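Local atomic coordinates of transcriptional regulator, putative (Pseudomonas syringae pv. tomato, PDB entry 2R5F), a protein that probably regulates transcription as a SorC-family DNA-binding factor, its putative sugar-binding domain being thought to sense a carbohydrate effector. Residues G7-L12 with V27-E32; S64-T69 with Q91-V96; R71-H76 with Q109-L114; V158-L163 with Q238-A243. All coordinates share one frame; numbering follows the deposited sequence.

Interaction 1 of 4, residues G7-L12 with V27-E32. With SO4 (sulfate ion), chain C.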
# COMPACT_ATOMS: atom_id res chain seq x y z
N GLY A 7 9.32 13.87 11.52
CA GLY A 7 8.79 15.24 11.46
C GLY A 7 9.78 16.34 11.12
O GLY A 7 9.50 17.52 11.33
N LEU A 8 10.92 15.96 10.55
CA LEU A 8 11.95 16.94 10.21
C LEU A 8 11.70 17.70 8.88
O LEU A 8 12.47 18.60 8.53
CB LEU A 8 13.34 16.28 10.21
CG LEU A 8 13.88 15.67 11.51
CD1 LEU A 8 15.19 14.93 11.25
CD2 LEU A 8 14.09 16.71 12.61
N HIS A 9 10.63 17.35 8.14
CA HIS A 9 10.36 18.00 6.84
C HIS A 9 8.91 18.45 6.63
O HIS A 9 8.28 18.09 5.64
CB HIS A 9 10.86 17.12 5.69
CG HIS A 9 12.31 16.79 5.80
ND1 HIS A 9 13.30 17.65 5.40
CD2 HIS A 9 12.93 15.71 6.32
CE1 HIS A 9 14.48 17.11 5.65
NE2 HIS A 9 14.28 15.93 6.20
N LEU A 10 8.43 19.28 7.55
CA LEU A 10 7.01 19.63 7.62
C LEU A 10 6.58 20.55 6.50
O LEU A 10 5.44 20.47 6.02
CB LEU A 10 6.66 20.26 8.98
CG LEU A 10 6.70 19.38 10.25
CD1 LEU A 10 6.29 20.22 11.49
CD2 LEU A 10 5.87 18.10 10.15
N GLU A 11 7.49 21.43 6.08
CA GLU A 11 7.26 22.30 4.95
C GLU A 11 7.21 21.52 3.60
O GLU A 11 6.37 21.79 2.74
CB GLU A 11 8.31 23.40 4.91
CG GLU A 11 8.35 24.23 6.20
CD GLU A 11 9.40 25.32 6.16
OE1 GLU A 11 10.30 25.29 5.27
OE2 GLU A 11 9.33 26.24 7.02
N LEU A 12 8.10 20.57 3.43
CA LEU A 12 8.08 19.72 2.24
C LEU A 12 6.75 18.92 2.16
O LEU A 12 6.10 18.87 1.12
CB LEU A 12 9.31 18.80 2.22
CG LEU A 12 9.55 17.79 1.10
CD1 LEU A 12 9.53 18.51 -0.23
CD2 LEU A 12 10.92 17.11 1.32
N VAL A 27 6.97 12.53 5.68
CA VAL A 27 8.32 12.38 5.11
C VAL A 27 9.29 11.86 6.17
O VAL A 27 9.39 12.43 7.27
CB VAL A 27 8.85 13.68 4.43
CG1 VAL A 27 10.32 13.54 4.05
CG2 VAL A 27 8.04 14.03 3.18
N VAL A 28 9.99 10.78 5.81
CA VAL A 28 10.94 10.10 6.67
C VAL A 28 12.35 10.27 6.12
O VAL A 28 12.53 10.44 4.91
CB VAL A 28 10.57 8.60 6.90
CG1 VAL A 28 9.06 8.46 7.25
CG2 VAL A 28 10.89 7.70 5.66
N GLU A 29 13.35 10.27 7.01
CA GLU A 29 14.74 10.21 6.60
C GLU A 29 15.26 8.78 6.74
O GLU A 29 15.20 8.19 7.82
CB GLU A 29 15.60 11.17 7.44
CG GLU A 29 15.26 12.64 7.28
CD GLU A 29 16.15 13.56 8.09
OE1 GLU A 29 16.85 13.07 8.99
OE2 GLU A 29 16.16 14.77 7.84
N ALA A 30 15.78 8.23 5.65
CA ALA A 30 16.47 6.95 5.69
C ALA A 30 17.81 7.12 6.39
O ALA A 30 18.47 8.14 6.24
CB ALA A 30 16.69 6.42 4.27
N THR A 31 18.23 6.11 7.16
CA THR A 31 19.59 6.09 7.68
C THR A 31 20.58 6.26 6.52
O THR A 31 21.51 7.07 6.60
CB THR A 31 19.93 4.82 8.49
OG1 THR A 31 18.98 4.63 9.55
CG2 THR A 31 21.34 4.94 9.08
N GLU A 32 20.38 5.49 5.45
CA GLU A 32 21.21 5.61 4.25
C GLU A 32 20.34 6.14 3.12
O GLU A 32 19.70 5.36 2.39
CB GLU A 32 21.92 4.28 3.91
CG GLU A 32 22.98 3.84 4.94
CD GLU A 32 23.38 2.36 4.82
OE1 GLU A 32 22.52 1.47 5.01
OE2 GLU A 32 24.57 2.07 4.54
S SO4 C . 11.96 20.92 4.09
O1 SO4 C . 11.71 21.77 2.91
O2 SO4 C . 12.72 21.65 5.11
O3 SO4 C . 10.66 20.55 4.69
O4 SO4 C . 12.77 19.77 3.66
O HOH W 1 11.63 13.22 9.01
O HOH W 2 8.76 15.22 7.90
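The imidazole of His9 is held at two points of its edge, by Glu29 OE2 at NE2 and by a sulfate oxygen at ND1, while Val27 CG1 approaches the ring obliquely. In this His-carboxylate pair beside a helix N-terminus, His9 NE2 donates to Glu29 OE2 over 2.8 Å. The acceptor stands 21° out of the ring plane and offers its anti lone pair, the one facing away from OE1. Ring and carboxylate planes are turned 49° against each other. With CG anti to the carbonyl carbon (chi1 -63°), the side chain of Glu29 runs on extended and crosses that of His9 at about a right angle. Leu8 CD1 leans on the same carboxylate, 3.4 Å from Glu29 OE1, so an apolar methyl borders the charged group.

Both nitrogens of the imidazole donate, which is consistent with a protonated, positively charged ring between two anions. His9 also occupies the N-cap position of helix 10-20, and the sulfate, probably from the crystallisation liquor, sits at that helix start; Arg15 binds it as well. The contact lies at the surface, joining the N-terminal helix to the end of strand 24-28 in the Rossmann-like sheet of the sugar-binding domain. Val256 and Arg260 of helix 256-262 also touch His9.

Two waters bridge the backbones: Val27 O accepts from both, at 2.9 Å each, and they in turn accept from Leu8 N and His9 N. On the sulfate, O4 accepts a hydrogen bond from His9 ND1 at 2.8 Å, and O3 one from Leu12 N at 2.9 Å.

Interaction 2 of 4, residues S64-T69 with Q91-V96. With SO4 (sulfate ion), chain B.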
# COMPACT_ATOMS: atom_id res chain seq x y z
N SER A 64 -1.85 -4.72 -0.01
CA SER A 64 -1.13 -5.22 -1.18
C SER A 64 -0.04 -6.21 -0.73
O SER A 64 1.11 -5.81 -0.49
CB SER A 64 -0.48 -4.04 -1.90
OG SER A 64 -0.05 -4.46 -3.18
N SER A 65 -0.38 -7.48 -0.59
CA SER A 65 0.52 -8.36 0.17
C SER A 65 1.86 -8.69 -0.52
O SER A 65 2.78 -9.13 0.14
CB SER A 65 -0.21 -9.62 0.64
OG SER A 65 -1.31 -9.89 -0.20
N TRP A 66 1.97 -8.44 -1.83
CA TRP A 66 3.25 -8.66 -2.53
C TRP A 66 4.32 -7.58 -2.29
O TRP A 66 5.47 -7.71 -2.73
CB TRP A 66 3.01 -8.85 -4.03
CG TRP A 66 2.27 -10.13 -4.38
CD1 TRP A 66 0.97 -10.40 -4.11
CD2 TRP A 66 2.79 -11.29 -5.05
NE1 TRP A 66 0.63 -11.64 -4.56
CE2 TRP A 66 1.73 -12.22 -5.15
CE3 TRP A 66 4.04 -11.64 -5.57
CZ2 TRP A 66 1.87 -13.48 -5.75
CZ3 TRP A 66 4.19 -12.90 -6.19
CH2 TRP A 66 3.11 -13.80 -6.27
N SER A 67 3.95 -6.52 -1.58
CA SER A 67 4.85 -5.39 -1.35
C SER A 67 5.89 -5.62 -0.24
O SER A 67 5.55 -6.01 0.87
CB SER A 67 4.02 -4.14 -1.07
OG SER A 67 4.85 -3.09 -0.60
N SER A 68 7.17 -5.38 -0.55
CA SER A 68 8.24 -5.52 0.46
C SER A 68 8.30 -4.37 1.44
O SER A 68 8.81 -4.52 2.54
CB SER A 68 9.62 -5.71 -0.18
OG SER A 68 9.60 -5.23 -1.50
N THR A 69 7.78 -3.22 1.03
CA THR A 69 7.63 -2.08 1.92
C THR A 69 6.56 -2.37 3.00
O THR A 69 6.71 -2.00 4.15
CB THR A 69 7.30 -0.77 1.13
OG1 THR A 69 8.19 -0.67 0.01
CG2 THR A 69 7.50 0.43 2.01
N GLN A 91 -6.47 -9.74 1.85
CA GLN A 91 -5.42 -9.78 0.85
C GLN A 91 -5.96 -9.16 -0.44
O GLN A 91 -6.97 -9.64 -0.96
CB GLN A 91 -5.04 -11.23 0.59
CG GLN A 91 -4.06 -11.38 -0.53
CD GLN A 91 -3.36 -12.71 -0.46
OE1 GLN A 91 -3.70 -13.54 0.37
NE2 GLN A 91 -2.40 -12.93 -1.34
N LEU A 92 -5.30 -8.12 -0.95
CA LEU A 92 -5.85 -7.38 -2.11
C LEU A 92 -5.29 -7.77 -3.46
O LEU A 92 -5.71 -7.19 -4.46
CB LEU A 92 -5.67 -5.88 -1.94
CG LEU A 92 -6.36 -5.10 -0.82
CD1 LEU A 92 -5.93 -3.66 -0.94
CD2 LEU A 92 -7.86 -5.22 -0.84
N LEU A 93 -4.34 -8.69 -3.48
CA LEU A 93 -3.70 -9.18 -4.71
C LEU A 93 -3.18 -10.59 -4.46
O LEU A 93 -2.51 -10.83 -3.45
CB LEU A 93 -2.54 -8.28 -5.16
CG LEU A 93 -1.52 -8.84 -6.19
CD1 LEU A 93 -2.17 -9.40 -7.42
CD2 LEU A 93 -0.48 -7.80 -6.60
N GLY A 94 -3.47 -11.49 -5.38
CA GLY A 94 -2.99 -12.86 -5.30
C GLY A 94 -2.71 -13.41 -6.69
O GLY A 94 -3.39 -13.06 -7.65
N GLY A 95 -1.70 -14.28 -6.78
CA GLY A 95 -1.30 -14.89 -8.03
C GLY A 95 -0.82 -16.30 -7.75
O GLY A 95 -1.27 -16.92 -6.79
N VAL A 96 0.08 -16.80 -8.60
CA VAL A 96 0.57 -18.18 -8.49
C VAL A 96 2.10 -18.19 -8.32
O VAL A 96 2.81 -17.42 -9.05
CB VAL A 96 0.14 -19.03 -9.74
CG1 VAL A 96 0.66 -20.48 -9.64
CG2 VAL A 96 -1.38 -19.04 -9.91
S SO4 B . 7.48 -2.65 -3.15
O1 SO4 B . 7.77 -2.11 -4.47
O2 SO4 B . 8.55 -2.41 -2.20
O3 SO4 B . 6.27 -2.10 -2.60
O4 SO4 B . 7.40 -4.11 -3.24
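Trp66 turns one edge of its indole to residues 93 and 94, with Leu93 O lying in the ring plane 3.4 Å from Trp66 NE1. Its CG is anti to the carbonyl carbon (chi1 -67°), and Trp66 CD1 comes within 3.6 Å of Leu93 CG. The two side chains cross at about a right angle. Leu93 has CG anti to its own backbone N (chi1 163°), which places that atom against the pyrrole end of the indole. At the benzo end, Trp66 CZ2 approaches the backbone at Gly95 N obliquely, 3.8 Å away.

Gln91 is extended, and its amide is gripped at both ends: Gln91 NE2 donates to Leu93 O over 3.0 Å, nearly in the amide plane, and OE1 accepts from Leu122 N. That fixes the flip of the amide. The aliphatic part of the chain lies beside Ser65, whose OG is 3.1 Å from Gln91 CG.

The type I turn from Ser64 to Ser67 carries the chain from strand 60-63 into helix 68-75, as at a strand-to-helix connection of a Rossmann-like fold. At the N-cap, Ser67 OG caps Ile70 N and also donates to sulfate O3 at 2.6 Å. The anion is further held by Ser68 N and Thr69 OG1 at the helix start and by Lys236. Although probably from the crystallisation liquor, it may mark an anion-binding pocket.

Helix 101-115 covers this contact, Ala101 and Ala104 meeting Trp66 and Thr108 meeting Ser65, while strands 60-63 and 88-94 run parallel in the sheet.

Interaction 3 of 4, residues R71-H76 with Q109-L114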
# COMPACT_ATOMS: atom_id res chain seq x y z
N ARG A 71 5.84 -5.51 3.82
CA ARG A 71 6.61 -6.48 4.62
C ARG A 71 7.47 -5.78 5.67
O ARG A 71 7.50 -6.21 6.82
CB ARG A 71 7.47 -7.36 3.73
CG ARG A 71 7.78 -8.76 4.30
CD ARG A 71 8.51 -9.62 3.25
NE ARG A 71 7.80 -9.60 1.96
CZ ARG A 71 8.32 -9.20 0.80
NH1 ARG A 71 7.57 -9.21 -0.29
NH2 ARG A 71 9.60 -8.81 0.72
N ALA A 72 8.17 -4.71 5.29
CA ALA A 72 8.92 -3.91 6.26
C ALA A 72 8.00 -3.33 7.37
O ALA A 72 8.36 -3.36 8.55
CB ALA A 72 9.69 -2.79 5.57
N MSE A 73 6.83 -2.84 7.01
CA MSE A 73 5.90 -2.33 8.03
C MSE A 73 5.56 -3.42 9.02
O MSE A 73 5.72 -3.22 10.22
CB MSE A 73 4.62 -1.79 7.41
CG MSE A 73 3.56 -1.36 8.42
SE MSE A 73 1.88 -1.04 7.50
CE MSE A 73 1.20 -2.87 7.42
N VAL A 74 5.15 -4.60 8.53
CA VAL A 74 4.69 -5.65 9.45
C VAL A 74 5.81 -6.06 10.41
O VAL A 74 5.57 -6.22 11.60
CB VAL A 74 4.08 -6.86 8.71
CG1 VAL A 74 3.89 -8.06 9.69
CG2 VAL A 74 2.75 -6.47 8.08
N SER A 75 7.04 -6.15 9.89
CA SER A 75 8.18 -6.56 10.72
C SER A 75 8.58 -5.53 11.78
O SER A 75 9.32 -5.86 12.70
CB SER A 75 9.38 -6.92 9.85
OG SER A 75 10.09 -5.74 9.51
N HIS A 76 8.07 -4.31 11.64
CA HIS A 76 8.27 -3.23 12.63
C HIS A 76 7.17 -3.12 13.67
O HIS A 76 7.26 -2.29 14.57
CB HIS A 76 8.45 -1.87 11.93
CG HIS A 76 9.82 -1.64 11.40
ND1 HIS A 76 10.88 -1.26 12.20
CD2 HIS A 76 10.33 -1.74 10.15
CE1 HIS A 76 11.97 -1.14 11.47
NE2 HIS A 76 11.66 -1.43 10.22
N GLN A 109 -1.80 -12.86 6.72
CA GLN A 109 -2.14 -13.63 7.92
C GLN A 109 -1.41 -13.09 9.15
O GLN A 109 -2.04 -12.83 10.18
CB GLN A 109 -1.88 -15.13 7.71
CG GLN A 109 -2.30 -16.01 8.94
CD GLN A 109 -3.74 -15.76 9.40
OE1 GLN A 109 -3.99 -15.05 10.38
NE2 GLN A 109 -4.68 -16.34 8.67
N ARG A 110 -0.10 -12.90 9.01
CA ARG A 110 0.73 -12.32 10.07
C ARG A 110 0.14 -11.02 10.58
O ARG A 110 0.05 -10.85 11.76
CB ARG A 110 2.14 -12.07 9.58
CG ARG A 110 3.03 -13.26 9.67
CD ARG A 110 4.35 -12.98 9.01
NE ARG A 110 5.15 -12.02 9.77
CZ ARG A 110 6.14 -11.29 9.25
NH1 ARG A 110 6.46 -11.41 7.97
NH2 ARG A 110 6.82 -10.45 10.02
N LEU A 111 -0.29 -10.12 9.68
CA LEU A 111 -0.89 -8.84 10.05
C LEU A 111 -2.22 -8.97 10.79
O LEU A 111 -2.49 -8.23 11.74
CB LEU A 111 -1.03 -7.92 8.81
CG LEU A 111 -1.61 -6.53 9.15
CD1 LEU A 111 -0.70 -5.80 10.13
CD2 LEU A 111 -1.95 -5.66 7.92
N ALA A 112 -3.05 -9.92 10.36
CA ALA A 112 -4.28 -10.23 11.08
C ALA A 112 -4.00 -10.77 12.49
O ALA A 112 -4.72 -10.46 13.46
CB ALA A 112 -5.08 -11.21 10.28
N THR A 113 -2.95 -11.56 12.62
CA THR A 113 -2.56 -12.09 13.92
C THR A 113 -2.18 -10.94 14.84
O THR A 113 -2.71 -10.83 15.96
CB THR A 113 -1.48 -13.17 13.80
OG1 THR A 113 -2.05 -14.30 13.15
CG2 THR A 113 -0.95 -13.62 15.17
N LEU A 114 -1.30 -10.07 14.34
CA LEU A 114 -0.88 -8.88 15.07
C LEU A 114 -2.06 -8.01 15.56
O LEU A 114 -2.10 -7.62 16.73
CB LEU A 114 0.09 -8.04 14.23
CG LEU A 114 1.50 -8.63 14.14
CD1 LEU A 114 2.22 -8.00 12.97
CD2 LEU A 114 2.25 -8.36 15.41
O HOH W 3 7.54 -8.95 7.60
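The axes of helix segments 71-75 and 109-114 approach to 10.5 Å and are inclined by 31°, their N-to-C directions broadly the same, with Val74 and Leu111 nearest across the gap. Val74 points into that gap and carries most of the contact through its two methyls. Val74 CG1, anti to the backbone N (chi1 168°), reaches Leu114 CD1 at 3.7 Å, while Val74 CG2 lies 4.1 Å from Leu111 CD1. The valine is thus wedged between leucines placed three residues apart on the facing helix. Met73, a selenomethionine, adds a more distant apolar touch, its CE 4.2 Å from Leu111 CD2.

The two helices, 68-75 and 101-115, each follow a strand of the parallel part of the sheet, 60-63 and 88-94, as neighbouring helices on one flank of a Rossmann-like domain. Leu107 of the second helix also packs on Val74, and Met77 closes against Leu111 and Leu114. Helix 36-54 borders the first helix, Ala47 touching Met73.

Toward the more exposed side the contact changes character. Arg110 is bent at chi3 (69°), which turns NE–CZ out of the extended line, and its guanidinium lies with one face over Val74 CG1. The methyl stands 3.7 Å above that plane, displaced toward the rim, with NH2 its closest atom. A single water then joins the helices: it accepts from Arg110 NH1 at 2.7 Å and donates to Arg71 O at 2.8 Å. Ser75 turns its OG back into its own helix, donating to Ala72 O.

Interaction 4 of 4, residues V158-L163 with Q238-A243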
# COMPACT_ATOMS: atom_id res chain seq x y z
N VAL A 158 -1.08 0.14 0.42
CA VAL A 158 -0.57 -0.31 -0.90
C VAL A 158 0.85 0.16 -1.17
O VAL A 158 1.23 1.28 -0.78
CB VAL A 158 -1.51 0.15 -2.09
CG1 VAL A 158 -2.95 -0.39 -1.96
CG2 VAL A 158 -1.51 1.68 -2.25
N GLY A 159 1.64 -0.68 -1.82
CA GLY A 159 2.93 -0.25 -2.29
C GLY A 159 2.66 0.28 -3.69
O GLY A 159 1.56 0.12 -4.21
N ILE A 160 3.66 0.90 -4.29
CA ILE A 160 3.52 1.43 -5.64
C ILE A 160 4.71 0.88 -6.41
O ILE A 160 5.85 1.09 -6.02
CB ILE A 160 3.47 2.99 -5.61
CG1 ILE A 160 2.19 3.46 -4.89
CG2 ILE A 160 3.51 3.60 -7.03
CD1 ILE A 160 2.30 4.82 -4.24
N GLY A 161 4.45 0.12 -7.47
CA GLY A 161 5.52 -0.41 -8.31
C GLY A 161 5.86 0.50 -9.49
O GLY A 161 4.99 1.14 -10.06
N GLU A 162 7.13 0.54 -9.87
CA GLU A 162 7.55 1.23 -11.09
C GLU A 162 7.64 0.25 -12.28
O GLU A 162 7.98 -0.91 -12.08
CB GLU A 162 8.89 1.95 -10.85
CG GLU A 162 10.18 1.07 -10.85
CD GLU A 162 10.44 0.29 -9.54
OE1 GLU A 162 9.48 -0.29 -8.96
OE2 GLU A 162 11.60 0.25 -9.08
N LEU A 163 7.33 0.73 -13.49
CA LEU A 163 7.57 -0.03 -14.74
C LEU A 163 8.82 0.45 -15.50
O LEU A 163 8.82 1.54 -16.08
CB LEU A 163 6.36 -0.00 -15.66
CG LEU A 163 6.05 -1.31 -16.41
CD1 LEU A 163 4.73 -1.21 -17.11
CD2 LEU A 163 7.14 -1.70 -17.42
N GLN A 238 8.23 8.90 -10.86
CA GLN A 238 7.23 9.02 -11.92
C GLN A 238 5.99 8.16 -11.63
O GLN A 238 4.85 8.57 -11.88
CB GLN A 238 7.83 8.63 -13.27
CG GLN A 238 6.95 9.04 -14.46
CD GLN A 238 7.33 8.36 -15.74
OE1 GLN A 238 7.87 7.25 -15.74
NE2 GLN A 238 7.06 9.02 -16.87
N ALA A 239 6.24 6.97 -11.09
CA ALA A 239 5.20 6.03 -10.68
C ALA A 239 4.33 6.60 -9.58
O ALA A 239 3.11 6.58 -9.68
CB ALA A 239 5.82 4.70 -10.23
N ILE A 240 4.97 7.10 -8.52
CA ILE A 240 4.27 7.73 -7.40
C ILE A 240 3.49 8.99 -7.82
O ILE A 240 2.34 9.19 -7.39
CB ILE A 240 5.23 8.04 -6.26
CG1 ILE A 240 5.86 6.72 -5.74
CG2 ILE A 240 4.51 8.75 -5.09
CD1 ILE A 240 7.13 6.95 -4.94
N LYS A 241 4.11 9.84 -8.64
CA LYS A 241 3.39 11.01 -9.17
C LYS A 241 2.15 10.62 -9.98
O LYS A 241 1.09 11.25 -9.84
CB LYS A 241 4.31 11.90 -10.01
CG LYS A 241 3.57 12.96 -10.82
CD LYS A 241 4.50 14.07 -11.25
CE LYS A 241 3.94 14.75 -12.53
NZ LYS A 241 4.65 16.02 -12.76
N GLY A 242 2.29 9.59 -10.83
CA GLY A 242 1.15 8.98 -11.53
C GLY A 242 0.02 8.57 -10.59
O GLY A 242 -1.16 8.94 -10.82
N ALA A 243 0.37 7.85 -9.52
CA ALA A 243 -0.60 7.43 -8.49
C ALA A 243 -1.24 8.65 -7.80
O ALA A 243 -2.45 8.68 -7.62
CB ALA A 243 0.04 6.50 -7.46
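Ala239 and Ile240 of helix 237-245 meet Ile160 of strand 155-162, an apolar helix-on-sheet contact within the Rossmann-like core of the putative sugar-binding domain. No hydrogen bond crosses between the two segments. Lys236, just ahead of the helical segment, donates through NZ to Ile160 O and also binds a sulfate near Gly161.

Ala239 comes first and projects its methyl onto the strand. Ala239 CB rests 3.7 Å from Gly161 O and 4.0 Å from Glu162 CA, so it is largely main chain that receives it. Glu162 meets this methyl by CA and CB alone: chi1 of 77° puts CG between the backbone N and the carbonyl carbon, and the acid end leads away from the helix.

Ile240, next in sequence, contributes CG1, which lies 4.1 Å from Ile160 CG2. Ile160 CG2, anti to its own backbone N, also stands over the peptide of the helix, 4.0 Å from Ala239 O, and thereby covers the junction between Ala239 and Ile240. Ile240 also packs against Thr258 and Leu262 of helix 256-262.

One turn beyond Ala239 comes Ala243, with Ile193 and Phe198 of adjacent strands also against it. Ile160 reaches Ala243 with its other branch: Ile160 CD1 ends 4.3 Å from Ala243 CB.

From the N terminus, interaction 1 closes a short loop first, bringing the start of helix 10-20 back to the end of strand 24-28. Interactions 2 and 3 come next and cross, their segments alternating along the chain: helix 68-75 belongs to both, while strand 88-94 and then helix 101-115 supply the partners. They touch where Arg71 NH1 nears Trp66 O. Interaction 4 closes the widest loop, from strand 155-162 to helix 237-245, and begins after the others are complete. It meets interaction 2 where Ser64 and Ser67 pack on Val158 and Gly159. Interactions 1, 2 and 4 all reach the same sheet; interaction 3 joins helices flanking it.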